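Local coordinates for capsule biosynthesis protein CapD proenzyme (Bacillus anthracis, PDB 3G9K) that cleaves the poly-gamma-D-glutamate capsule as a transpeptidase and links it by an amide bond to meso-diaminopimelic acid of the peptidoglycan, this chain being one of its two polypeptides, at residues A[70-75]-A[79-84]; A[223-226]-A[231-234]; A[244-249]-A[298-303]. One frame throughout, in Å; residues are numbered along the deposited sequence.

Contact 1: residues A[70-75]-A[79-84]; sequences GMLIIS and ETFIDY
Met71 pairs with Ile82 and Ile73 with Thr80 as the hydrogen-bonded pairs of an antiparallel beta hairpin, strands 68-74 and 79-83, at one end of the sheet of this chain. Two reciprocal bonds close each pair. Met71 N donates to Ile82 O over 3.0 Å, and Ile73 N to Thr80 O over 2.8 Å, nearly straight at 168°. Leu72-Phe81, between these, and Gly70-Asp83 and Ile74-Glu79, beyond them at the two ends, are non-hydrogen-bonded pairs. Leu72 and Phe81 cross at about a right angle on one face, Leu72 CD1 meeting the ring edge at Phe81 CD1, 4.0 Å away. With CG anti to the backbone N (chi1 -175°), the Phe81 ring reaches back over the backbone of the first strand until Phe81 CZ lies 3.8 Å from Gly70 CA. On the same face Ile74 CD1 packs obliquely on the aliphatic part of Glu79, 3.6 Å from Glu79 CB. A water on the other face donates to Ile73 O and also bonds Thr80 OG1, adding a second link beside the Thr80 N bond. Past the strand end, the Tyr84 ring lays one face over Gly70 N, 3.4 Å from Tyr84 CZ, and takes Met71 CB at its edge; its hydroxyl bonds Asn18 of the other CapD chain. Helix 104-115 covers the Met71, Thr80 and Ile82 face through Ile111 and Tyr115. Strand 219-228 flanks 79-83, where Asp83 forms a salt bridge with Arg221, and beyond 70-74 the sheet continues antiparallel into the other CapD chain.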
ATOM      1  N   GLY A  70      -1.672   3.555  -6.208  1.00 17.51           N
ATOM      2  CA  GLY A  70      -1.949   2.717  -7.329  1.00 18.35           C
ATOM      3  C   GLY A  70      -2.989   1.689  -6.972  1.00 18.74           C
ATOM      4  O   GLY A  70      -3.031   1.258  -5.869  1.00 18.19           O
HETATM    5  N   MSE A  71      -3.809   1.364  -7.994  1.00 23.40           N
HETATM    6  CA  MSE A  71      -4.904   0.439  -7.777  1.00 23.55           C
HETATM    7  C   MSE A  71      -4.985  -0.590  -8.880  1.00 24.13           C
HETATM    8  O   MSE A  71      -5.115  -0.256 -10.077  1.00 24.68           O
HETATM    9  CB  MSE A  71      -6.238   1.185  -7.673  1.00 22.93           C
HETATM   10  CG  MSE A  71      -7.444   0.268  -7.379  1.00 22.02           C
HETATM   11 SE   MSE A  71      -9.141   1.159  -7.137  0.50 10.69          SE
HETATM   12  CE  MSE A  71      -8.653   2.304  -5.620  1.00 20.94           C
ATOM     13  N   LEU A  72      -4.967  -1.851  -8.463  1.00 19.92           N
ATOM     14  CA  LEU A  72      -5.117  -2.983  -9.353  1.00 20.73           C
ATOM     15  C   LEU A  72      -6.558  -3.417  -9.256  1.00 21.09           C
ATOM     16  O   LEU A  72      -7.106  -3.528  -8.136  1.00 21.34           O
ATOM     17  CB  LEU A  72      -4.128  -4.094  -8.928  1.00 21.45           C
ATOM     18  CG  LEU A  72      -3.888  -5.317  -9.793  1.00 21.64           C
ATOM     19  CD1 LEU A  72      -3.322  -4.901 -11.128  1.00 21.97           C
ATOM     20  CD2 LEU A  72      -2.949  -6.315  -9.042  1.00 21.07           C
ATOM     21  N   ILE A  73      -7.206  -3.598 -10.411  1.00 21.12           N
ATOM     22  CA  ILE A  73      -8.612  -4.018 -10.472  1.00 21.41           C
ATOM     23  C   ILE A  73      -8.673  -5.243 -11.407  1.00 22.66           C
ATOM     24  O   ILE A  73      -8.419  -5.133 -12.631  1.00 22.37           O
ATOM     25  CB  ILE A  73      -9.577  -2.927 -10.977  1.00 21.44           C
ATOM     26  CG1 ILE A  73      -9.465  -1.604 -10.179  1.00 21.82           C
ATOM     27  CG2 ILE A  73     -11.014  -3.420 -10.856  1.00 21.44           C
ATOM     28  CD1 ILE A  73     -10.147  -0.384 -10.838  1.00 22.75           C
ATOM     29  N   ILE A  74      -9.009  -6.392 -10.828  1.00 23.46           N
ATOM     30  CA  ILE A  74      -9.134  -7.645 -11.583  1.00 25.55           C
ATOM     31  C   ILE A  74     -10.553  -8.197 -11.439  1.00 27.45           C
ATOM     32  O   ILE A  74     -10.968  -8.630 -10.362  1.00 27.02           O
ATOM     33  CB  ILE A  74      -8.084  -8.712 -11.129  1.00 25.46           C
ATOM     34  CG1 ILE A  74      -6.657  -8.129 -11.021  1.00 23.87           C
ATOM     35  CG2 ILE A  74      -8.125  -9.966 -12.061  1.00 23.70           C
ATOM     36  CD1 ILE A  74      -5.930  -7.721 -12.318  1.00 23.51           C
ATOM     37  N   SER A  75     -11.314  -8.117 -12.535  1.00 29.54           N
ATOM     38  CA  SER A  75     -12.685  -8.611 -12.569  1.00 31.40           C
ATOM     39  C   SER A  75     -12.661  -9.904 -13.349  1.00 34.16           C
ATOM     40  O   SER A  75     -11.614 -10.293 -13.866  1.00 34.39           O
ATOM     41  CB  SER A  75     -13.623  -7.609 -13.246  1.00 32.17           C
ATOM     42  OG  SER A  75     -13.259  -7.427 -14.602  1.00 33.06           O
ATOM     43  N   GLU A  79      -8.593  -6.733 -16.603  1.00 33.05           N
ATOM     44  CA  GLU A  79      -7.497  -6.419 -15.677  1.00 32.26           C
ATOM     45  C   GLU A  79      -6.989  -5.002 -15.944  1.00 30.76           C
ATOM     46  O   GLU A  79      -6.614  -4.673 -17.066  1.00 30.35           O
ATOM     47  CB  GLU A  79      -6.312  -7.381 -15.854  1.00 32.79           C
ATOM     48  CG  GLU A  79      -6.665  -8.849 -15.805  1.00 34.78           C
ATOM     49  CD  GLU A  79      -7.124  -9.411 -17.154  1.00 38.41           C
ATOM     50  OE1 GLU A  79      -6.579  -8.987 -18.202  1.00 39.66           O
ATOM     51  OE2 GLU A  79      -8.028 -10.279 -17.137  1.00 39.98           O
ATOM     52  N   THR A  80      -6.921  -4.179 -14.908  1.00 28.80           N
ATOM     53  CA  THR A  80      -6.539  -2.771 -15.052  1.00 28.07           C
ATOM     54  C   THR A  80      -5.648  -2.355 -13.896  1.00 25.08           C
ATOM     55  O   THR A  80      -5.852  -2.795 -12.760  1.00 23.12           O
ATOM     56  CB  THR A  80      -7.761  -1.823 -14.994  1.00 28.74           C
ATOM     57  OG1 THR A  80      -8.840  -2.315 -15.809  1.00 32.76           O
ATOM     58  CG2 THR A  80      -7.365  -0.427 -15.471  1.00 29.70           C
ATOM     59  N   PHE A  81      -4.688  -1.500 -14.188  1.00 22.15           N
ATOM     60  CA  PHE A  81      -3.896  -0.852 -13.157  1.00 22.18           C
ATOM     61  C   PHE A  81      -4.014   0.672 -13.313  1.00 21.77           C
ATOM     62  O   PHE A  81      -3.721   1.203 -14.369  1.00 22.61           O
ATOM     63  CB  PHE A  81      -2.413  -1.245 -13.210  1.00 21.33           C
ATOM     64  CG  PHE A  81      -1.636  -0.673 -12.068  1.00 20.95           C
ATOM     65  CD1 PHE A  81      -1.657  -1.297 -10.835  1.00 23.13           C
ATOM     66  CD2 PHE A  81      -0.973   0.522 -12.190  1.00 20.91           C
ATOM     67  CE1 PHE A  81      -0.991  -0.744  -9.745  1.00 20.92           C
ATOM     68  CE2 PHE A  81      -0.306   1.071 -11.095  1.00 22.11           C
ATOM     69  CZ  PHE A  81      -0.315   0.413  -9.883  1.00 20.58           C
ATOM     70  N   ILE A  82      -4.500   1.372 -12.291  1.00 21.84           N
ATOM     71  CA  ILE A  82      -4.521   2.828 -12.360  1.00 21.31           C
ATOM     72  C   ILE A  82      -3.379   3.440 -11.503  1.00 21.57           C
ATOM     73  O   ILE A  82      -3.294   3.214 -10.295  1.00 20.88           O
ATOM     74  CB  ILE A  82      -5.861   3.410 -11.940  1.00 21.03           C
ATOM     75  CG1 ILE A  82      -7.012   2.627 -12.568  1.00 23.42           C
ATOM     76  CG2 ILE A  82      -5.892   4.903 -12.281  1.00 18.29           C
ATOM     77  CD1 ILE A  82      -6.851   2.450 -14.050  1.00 28.38           C
ATOM     78  N   ASP A  83      -2.508   4.183 -12.170  1.00 21.78           N
ATOM     79  CA  ASP A  83      -1.370   4.848 -11.576  1.00 21.38           C
ATOM     80  C   ASP A  83      -1.730   6.308 -11.255  1.00 21.96           C
ATOM     81  O   ASP A  83      -1.815   7.149 -12.159  1.00 21.75           O
ATOM     82  CB  ASP A  83      -0.185   4.788 -12.559  1.00 22.01           C
ATOM     83  CG  ASP A  83       1.093   5.435 -11.991  1.00 23.41           C
ATOM     84  OD1 ASP A  83       1.015   6.218 -11.017  1.00 25.02           O
ATOM     85  OD2 ASP A  83       2.200   5.125 -12.474  1.00 26.75           O
ATOM     86  N   TYR A  84      -1.920   6.615  -9.970  1.00 20.13           N
ATOM     87  CA  TYR A  84      -2.152   7.994  -9.524  1.00 19.77           C
ATOM     88  C   TYR A  84      -1.053   8.453  -8.531  1.00 19.69           C
ATOM     89  O   TYR A  84      -1.281   9.181  -7.568  1.00 18.54           O
ATOM     90  CB  TYR A  84      -3.582   8.164  -8.973  1.00 19.22           C
ATOM     91  CG  TYR A  84      -4.007   7.059  -7.992  1.00 17.70           C
ATOM     92  CD1 TYR A  84      -3.922   7.238  -6.630  1.00 17.04           C
ATOM     93  CD2 TYR A  84      -4.480   5.849  -8.452  1.00 18.65           C
ATOM     94  CE1 TYR A  84      -4.285   6.238  -5.763  1.00 14.37           C
ATOM     95  CE2 TYR A  84      -4.828   4.849  -7.601  1.00 18.22           C
ATOM     96  CZ  TYR A  84      -4.757   5.052  -6.244  1.00 17.82           C
ATOM     97  OH  TYR A  84      -5.107   4.019  -5.399  1.00 15.98           O
TER
HETATM   98  O   HOH W   1     -10.414  -4.208 -14.598  1.00 32.93           O

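Contact 2: residues A[223-226]-A[231-234]; sequences PVKG and YDVY
Lys225 and Tyr234 lie side by side and point the same way from a non-hydrogen-bonded antiparallel pair, Lys225 CG resting 3.4 Å from Tyr234 CE2. The lysine starts with CG anti to its own N and then bends at chi2 (-87°), which takes the chain past the tyrosine and carries the ammonium to Asp232, two residues before Tyr234. There Lys225 NZ forms a salt bridge with Asp232 OD1 at 2.9 Å, approaching from above the carboxylate plane, 45° out of it. A weak bond from the same nitrogen to Gly226 O probably helps to hold the ammonium. Gly226 and Val233 form the adjoining hydrogen-bonded pair: Gly226 N reaches Val233 O at 2.9 Å, and Val233 N returns a bond to Gly226 O that is straight at hydrogen (174°) although the donor stands above the carbonyl plane. These strands, 219-228 and 231-235, make the second beta hairpin this chain gives to the antiparallel sheet, as in the Ntn-hydrolase fold of the gamma-glutamyltransferase family. At the hairpin's open end Pro223 CB touches Tyr234 CB at 4.3 Å, and both side chains also meet Glu79 of strand 79-83. Asn297 accepts a bond from Lys225 N through its side chain, while Val224 turns to Pro296, Asn297 and Val300. Along the far edge, Asp232, Val233 and Tyr234 pair antiparallel with a strand of the other CapD chain, whose Glu70 bonds the Tyr231 hydroxyl.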
ATOM      1  N   PRO A 223      -1.733  -4.347 -16.135  1.00 27.67           N
ATOM      2  CA  PRO A 223      -0.981  -5.074 -15.088  1.00 27.53           C
ATOM      3  C   PRO A 223       0.122  -5.985 -15.647  1.00 27.42           C
ATOM      4  O   PRO A 223      -0.012  -6.499 -16.755  1.00 27.36           O
ATOM      5  CB  PRO A 223      -2.063  -5.884 -14.399  1.00 27.77           C
ATOM      6  CG  PRO A 223      -3.341  -5.104 -14.651  1.00 28.18           C
ATOM      7  CD  PRO A 223      -3.180  -4.614 -16.059  1.00 27.63           C
ATOM      8  N   VAL A 224       1.210  -6.149 -14.899  1.00 26.51           N
ATOM      9  CA  VAL A 224       2.210  -7.183 -15.198  1.00 26.95           C
ATOM     10  C   VAL A 224       1.494  -8.509 -14.956  1.00 26.74           C
ATOM     11  O   VAL A 224       0.785  -8.668 -13.955  1.00 24.42           O
ATOM     12  CB  VAL A 224       3.463  -7.127 -14.285  1.00 26.67           C
ATOM     13  CG1 VAL A 224       4.545  -8.118 -14.787  1.00 28.51           C
ATOM     14  CG2 VAL A 224       4.050  -5.754 -14.213  1.00 27.36           C
ATOM     15  N   LYS A 225       1.671  -9.456 -15.875  1.00 27.38           N
ATOM     16  CA  LYS A 225       1.049 -10.781 -15.770  1.00 27.94           C
ATOM     17  C   LYS A 225       2.097 -11.868 -15.985  1.00 28.24           C
ATOM     18  O   LYS A 225       2.838 -11.857 -16.968  1.00 28.83           O
ATOM     19  CB  LYS A 225      -0.142 -10.953 -16.728  1.00 28.79           C
ATOM     20  CG  LYS A 225      -0.996 -12.231 -16.474  1.00 29.45           C
ATOM     21  CD  LYS A 225      -0.474 -13.478 -17.200  1.00 30.39           C
ATOM     22  CE  LYS A 225      -1.260 -14.724 -16.775  1.00 31.41           C
ATOM     23  NZ  LYS A 225      -0.578 -16.022 -17.111  1.00 33.77           N
ATOM     24  N   GLY A 226       2.167 -12.775 -15.013  1.00 27.20           N
ATOM     25  CA  GLY A 226       3.053 -13.915 -15.034  1.00 27.19           C
ATOM     26  C   GLY A 226       2.332 -15.094 -14.404  1.00 26.59           C
ATOM     27  O   GLY A 226       1.100 -15.115 -14.276  1.00 26.86           O
ATOM     28  N   TYR A 231      -0.447 -20.354 -10.185  1.00 26.41           N
ATOM     29  CA  TYR A 231      -1.309 -19.170 -10.149  1.00 26.19           C
ATOM     30  C   TYR A 231      -0.975 -18.283 -11.316  1.00 25.83           C
ATOM     31  O   TYR A 231       0.202 -18.093 -11.635  1.00 24.36           O
ATOM     32  CB  TYR A 231      -1.034 -18.345  -8.899  1.00 26.35           C
ATOM     33  CG  TYR A 231      -1.508 -18.928  -7.595  1.00 26.11           C
ATOM     34  CD1 TYR A 231      -0.645 -19.690  -6.805  1.00 28.14           C
ATOM     35  CD2 TYR A 231      -2.794 -18.668  -7.110  1.00 25.86           C
ATOM     36  CE1 TYR A 231      -1.035 -20.188  -5.609  1.00 27.23           C
ATOM     37  CE2 TYR A 231      -3.206 -19.179  -5.875  1.00 27.29           C
ATOM     38  CZ  TYR A 231      -2.303 -19.928  -5.125  1.00 28.37           C
ATOM     39  OH  TYR A 231      -2.652 -20.460  -3.908  1.00 27.09           O
ATOM     40  N   ASP A 232      -1.992 -17.715 -11.945  1.00 26.11           N
ATOM     41  CA  ASP A 232      -1.729 -16.520 -12.763  1.00 26.53           C
ATOM     42  C   ASP A 232      -1.563 -15.362 -11.776  1.00 26.43           C
ATOM     43  O   ASP A 232      -2.342 -15.255 -10.815  1.00 27.32           O
ATOM     44  CB  ASP A 232      -2.876 -16.198 -13.700  1.00 27.62           C
ATOM     45  CG  ASP A 232      -3.125 -17.271 -14.721  1.00 29.73           C
ATOM     46  OD1 ASP A 232      -2.184 -17.677 -15.429  1.00 29.64           O
ATOM     47  OD2 ASP A 232      -4.293 -17.669 -14.818  1.00 33.47           O
ATOM     48  N   VAL A 233      -0.567 -14.514 -12.005  1.00 25.51           N
ATOM     49  CA  VAL A 233      -0.263 -13.380 -11.125  1.00 25.29           C
ATOM     50  C   VAL A 233      -0.360 -12.071 -11.898  1.00 25.06           C
ATOM     51  O   VAL A 233       0.274 -11.911 -12.938  1.00 24.36           O
ATOM     52  CB  VAL A 233       1.151 -13.529 -10.484  1.00 25.43           C
ATOM     53  CG1 VAL A 233       1.477 -12.350  -9.606  1.00 24.47           C
ATOM     54  CG2 VAL A 233       1.219 -14.823  -9.654  1.00 24.66           C
ATOM     55  N   TYR A 234      -1.159 -11.151 -11.361  1.00 24.82           N
ATOM     56  CA  TYR A 234      -1.313  -9.795 -11.883  1.00 24.37           C
ATOM     57  C   TYR A 234      -0.696  -8.870 -10.843  1.00 23.67           C
ATOM     58  O   TYR A 234      -0.995  -8.990  -9.634  1.00 20.67           O
ATOM     59  CB  TYR A 234      -2.794  -9.472 -12.072  1.00 26.35           C
ATOM     60  CG  TYR A 234      -3.467 -10.482 -12.964  1.00 26.99           C
ATOM     61  CD1 TYR A 234      -4.102 -11.609 -12.424  1.00 29.75           C
ATOM     62  CD2 TYR A 234      -3.411 -10.345 -14.359  1.00 30.06           C
ATOM     63  CE1 TYR A 234      -4.713 -12.558 -13.265  1.00 28.75           C
ATOM     64  CE2 TYR A 234      -3.990 -11.280 -15.189  1.00 30.52           C
ATOM     65  CZ  TYR A 234      -4.631 -12.385 -14.642  1.00 29.95           C
ATOM     66  OH  TYR A 234      -5.195 -13.319 -15.496  1.00 29.75           O
TER

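Contact 3: residues A[244-249]-A[298-303]; sequences TLLQML and KMVSDK
The flat side-chain amide of Gln247 meets the backbone carbonyl of Met299 at its edge: Gln247 NE2 donates to Met299 O at 2.9 Å, with the acceptor only 7° out of the amide plane. The bond is straight at hydrogen, 168°, but the donor is tilted 29° from the carbonyl plane of Met299. An extended chain beyond Gln247 CG delivers the amide to this carbonyl, next to which Met299 CB lies 4.2 Å from Gln247 NE2. Asp281 of helix 264-284 and Tyr304 and Ile305 of helix 302-306 also pack on the glutamine. One residue earlier on the helix, Leu246 crosses Val300 at about a right angle, and Leu246 CD1 sits 3.6 Å from Val300 CB, close to both methyls. Next to Val300, Ser301 OG donates to Lys298 O at 2.8 Å and accepts from the backbone N of Tyr304. Asp302 adds a salt bridge to Lys250 farther along helix 242-254. The arrangement is helix-to-loop packing: a buried side of helix 242-254 meets the link between helices 296-299 and 302-306, with Ser301 as N-cap of the second.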
ATOM      1  N   THR A 244       9.725  -6.969  -9.815  1.00 23.64           N
ATOM      2  CA  THR A 244      10.694  -7.412  -8.818  1.00 23.53           C
ATOM      3  C   THR A 244      10.095  -8.460  -7.893  1.00 22.56           C
ATOM      4  O   THR A 244      10.730  -9.441  -7.590  1.00 23.13           O
ATOM      5  CB  THR A 244      11.220  -6.223  -8.008  1.00 22.99           C
ATOM      6  OG1 THR A 244      11.796  -5.264  -8.897  1.00 26.90           O
ATOM      7  CG2 THR A 244      12.277  -6.656  -6.991  1.00 24.76           C
ATOM      8  N   LEU A 245       8.864  -8.241  -7.441  1.00 22.54           N
ATOM      9  CA  LEU A 245       8.212  -9.188  -6.535  1.00 23.02           C
ATOM     10  C   LEU A 245       8.006 -10.532  -7.206  1.00 23.15           C
ATOM     11  O   LEU A 245       8.328 -11.572  -6.628  1.00 21.87           O
ATOM     12  CB  LEU A 245       6.862  -8.623  -6.069  1.00 22.95           C
ATOM     13  CG  LEU A 245       5.901  -9.589  -5.386  1.00 23.22           C
ATOM     14  CD1 LEU A 245       6.538 -10.343  -4.210  1.00 25.48           C
ATOM     15  CD2 LEU A 245       4.662  -8.780  -4.945  1.00 24.00           C
ATOM     16  N   LEU A 246       7.516 -10.514  -8.445  1.00 24.25           N
ATOM     17  CA  LEU A 246       7.247 -11.755  -9.177  1.00 24.83           C
ATOM     18  C   LEU A 246       8.523 -12.545  -9.577  1.00 24.94           C
ATOM     19  O   LEU A 246       8.544 -13.769  -9.537  1.00 24.63           O
ATOM     20  CB  LEU A 246       6.445 -11.445 -10.446  1.00 25.56           C
ATOM     21  CG  LEU A 246       5.290 -12.368 -10.821  1.00 28.31           C
ATOM     22  CD1 LEU A 246       4.854 -12.124 -12.267  1.00 25.86           C
ATOM     23  CD2 LEU A 246       5.508 -13.821 -10.506  1.00 26.45           C
ATOM     24  N   GLN A 247       9.549 -11.833 -10.011  1.00 24.82           N
ATOM     25  CA  GLN A 247      10.876 -12.417 -10.165  1.00 25.08           C
ATOM     26  C   GLN A 247      11.360 -13.155  -8.905  1.00 25.23           C
ATOM     27  O   GLN A 247      11.835 -14.302  -8.988  1.00 26.16           O
ATOM     28  CB  GLN A 247      11.893 -11.325 -10.517  1.00 24.82           C
ATOM     29  CG  GLN A 247      11.742 -10.769 -11.911  1.00 26.18           C
ATOM     30  CD  GLN A 247      12.669  -9.595 -12.181  1.00 26.62           C
ATOM     31  OE1 GLN A 247      13.197  -8.970 -11.251  1.00 26.43           O
ATOM     32  NE2 GLN A 247      12.892  -9.296 -13.481  1.00 29.68           N
HETATM   33  N   MSE A 248      11.249 -12.499  -7.781  1.00 30.17           N
HETATM   34  CA  MSE A 248      11.637 -13.082  -6.499  1.00 30.15           C
HETATM   35  C   MSE A 248      10.802 -14.312  -6.125  1.00 30.41           C
HETATM   36  O   MSE A 248      11.347 -15.304  -5.638  1.00 30.32           O
HETATM   37  CB  MSE A 248      11.581 -12.042  -5.385  1.00 29.38           C
HETATM   38  CG  MSE A 248      12.710 -11.029  -5.418  1.00 28.37           C
HETATM   39 SE   MSE A 248      12.680  -9.739  -3.998  0.50 22.78          SE
HETATM   40  CE  MSE A 248      12.709 -10.909  -2.469  1.00 28.00           C
ATOM     41  N   LEU A 249       9.486 -14.224  -6.323  1.00 23.60           N
ATOM     42  CA  LEU A 249       8.615 -15.372  -6.099  1.00 24.64           C
ATOM     43  C   LEU A 249       9.036 -16.540  -6.999  1.00 25.62           C
ATOM     44  O   LEU A 249       9.127 -17.665  -6.531  1.00 25.49           O
ATOM     45  CB  LEU A 249       7.150 -15.023  -6.364  1.00 24.50           C
ATOM     46  CG  LEU A 249       6.460 -14.053  -5.377  1.00 23.97           C
ATOM     47  CD1 LEU A 249       5.114 -13.623  -5.946  1.00 23.29           C
ATOM     48  CD2 LEU A 249       6.283 -14.667  -3.953  1.00 22.44           C
ATOM     49  N   LYS A 298       7.733  -9.913 -20.200  1.00 37.72           N
ATOM     50  CA  LYS A 298       8.912 -10.640 -20.605  1.00 38.36           C
ATOM     51  C   LYS A 298       9.938 -10.652 -19.464  1.00 37.94           C
ATOM     52  O   LYS A 298      10.697 -11.602 -19.319  1.00 38.62           O
ATOM     53  CB  LYS A 298       9.472 -10.042 -21.905  1.00 38.75           C
ATOM     54  CG  LYS A 298       8.454 -10.101 -23.069  1.00 39.50           C
ATOM     55  CD  LYS A 298       8.951  -9.430 -24.373  1.00 40.57           C
ATOM     56  CE  LYS A 298       7.823  -9.345 -25.429  1.00 42.88           C
ATOM     57  NZ  LYS A 298       8.158 -10.057 -26.718  1.00 45.61           N
HETATM   58  N   MSE A 299       9.912  -9.655 -18.635  1.00 41.80           N
HETATM   59  CA  MSE A 299      10.826  -9.594 -17.492  1.00 41.33           C
HETATM   60  C   MSE A 299      10.443 -10.548 -16.343  1.00 40.89           C
HETATM   61  O   MSE A 299      11.222 -10.749 -15.412  1.00 40.49           O
HETATM   62  CB  MSE A 299      10.930  -8.163 -16.972  1.00 41.23           C
HETATM   63  CG  MSE A 299      11.609  -7.193 -17.919  1.00 42.06           C
HETATM   64 SE   MSE A 299      11.823  -5.454 -17.070  0.50 42.37          SE
HETATM   65  CE  MSE A 299      13.384  -5.833 -15.979  1.00 43.16           C
ATOM     66  N   VAL A 300       9.250 -11.119 -16.369  1.00 35.37           N
ATOM     67  CA  VAL A 300       8.774 -12.079 -15.340  1.00 35.47           C
ATOM     68  C   VAL A 300       8.523 -13.488 -15.928  1.00 35.77           C
ATOM     69  O   VAL A 300       7.948 -14.380 -15.266  1.00 35.08           O
ATOM     70  CB  VAL A 300       7.489 -11.541 -14.669  1.00 35.09           C
ATOM     71  CG1 VAL A 300       7.779 -10.221 -13.962  1.00 34.01           C
ATOM     72  CG2 VAL A 300       6.400 -11.353 -15.711  1.00 34.47           C
ATOM     73  N   SER A 301       8.949 -13.676 -17.182  1.00 35.91           N
ATOM     74  CA  SER A 301       8.788 -14.940 -17.896  1.00 36.73           C
ATOM     75  C   SER A 301       9.755 -15.996 -17.370  1.00 36.95           C
ATOM     76  O   SER A 301      10.858 -15.671 -16.922  1.00 36.13           O
ATOM     77  CB  SER A 301       9.050 -14.725 -19.406  1.00 36.75           C
ATOM     78  OG  SER A 301      10.418 -14.409 -19.644  1.00 36.46           O
ATOM     79  N   ASP A 302       9.356 -17.263 -17.452  1.00 38.17           N
ATOM     80  CA  ASP A 302      10.246 -18.367 -17.054  1.00 39.09           C
ATOM     81  C   ASP A 302      11.638 -18.248 -17.682  1.00 39.41           C
ATOM     82  O   ASP A 302      12.649 -18.518 -17.025  1.00 38.46           O
ATOM     83  CB  ASP A 302       9.646 -19.731 -17.412  1.00 39.72           C
ATOM     84  CG  ASP A 302       8.459 -20.102 -16.548  1.00 42.13           C
ATOM     85  OD1 ASP A 302       8.450 -19.731 -15.356  1.00 46.87           O
ATOM     86  OD2 ASP A 302       7.534 -20.783 -17.057  1.00 45.51           O
ATOM     87  N   LYS A 303      11.687 -17.820 -18.941  1.00 40.11           N
ATOM     88  CA  LYS A 303      12.964 -17.736 -19.660  1.00 40.74           C
ATOM     89  C   LYS A 303      13.824 -16.573 -19.176  1.00 40.73           C
ATOM     90  O   LYS A 303      15.049 -16.686 -19.101  1.00 40.40           O
ATOM     91  CB  LYS A 303      12.740 -17.660 -21.179  1.00 41.30           C
ATOM     92  CG  LYS A 303      12.630 -19.054 -21.868  1.00 42.78           C
ATOM     93  CD  LYS A 303      13.214 -19.023 -23.284  1.00 42.64           C
ATOM     94  CE  LYS A 303      12.923 -20.298 -24.092  1.00 43.86           C
ATOM     95  NZ  LYS A 303      13.763 -20.378 -25.338  1.00 45.19           N
TER

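Overall arrangement
Contacts 1 and 2 are successive hairpins of one antiparallel sheet, joined where strands 79-83 and 219-228 are neighbours; their centres are about 12 Å apart. They touch directly, Leu72 CD1 lying 3.5 Å from Pro223 CG and Ile74 CD1 3.6 Å from Tyr234 CB. Contact 3 packs helical elements against the second hairpin, its centre about 10 Å from that of contact 2: Leu246 CD1 is 3.8 Å from Gly226 CA, and Val300 CG2 is 3.8 Å from Val224 CG1. Contacts 1 and 3 do not meet, their nearest atoms being about 9 Å apart. All three adjoin the other CapD chain, which extends the sheet beyond both hairpins and packs on helix 242-254.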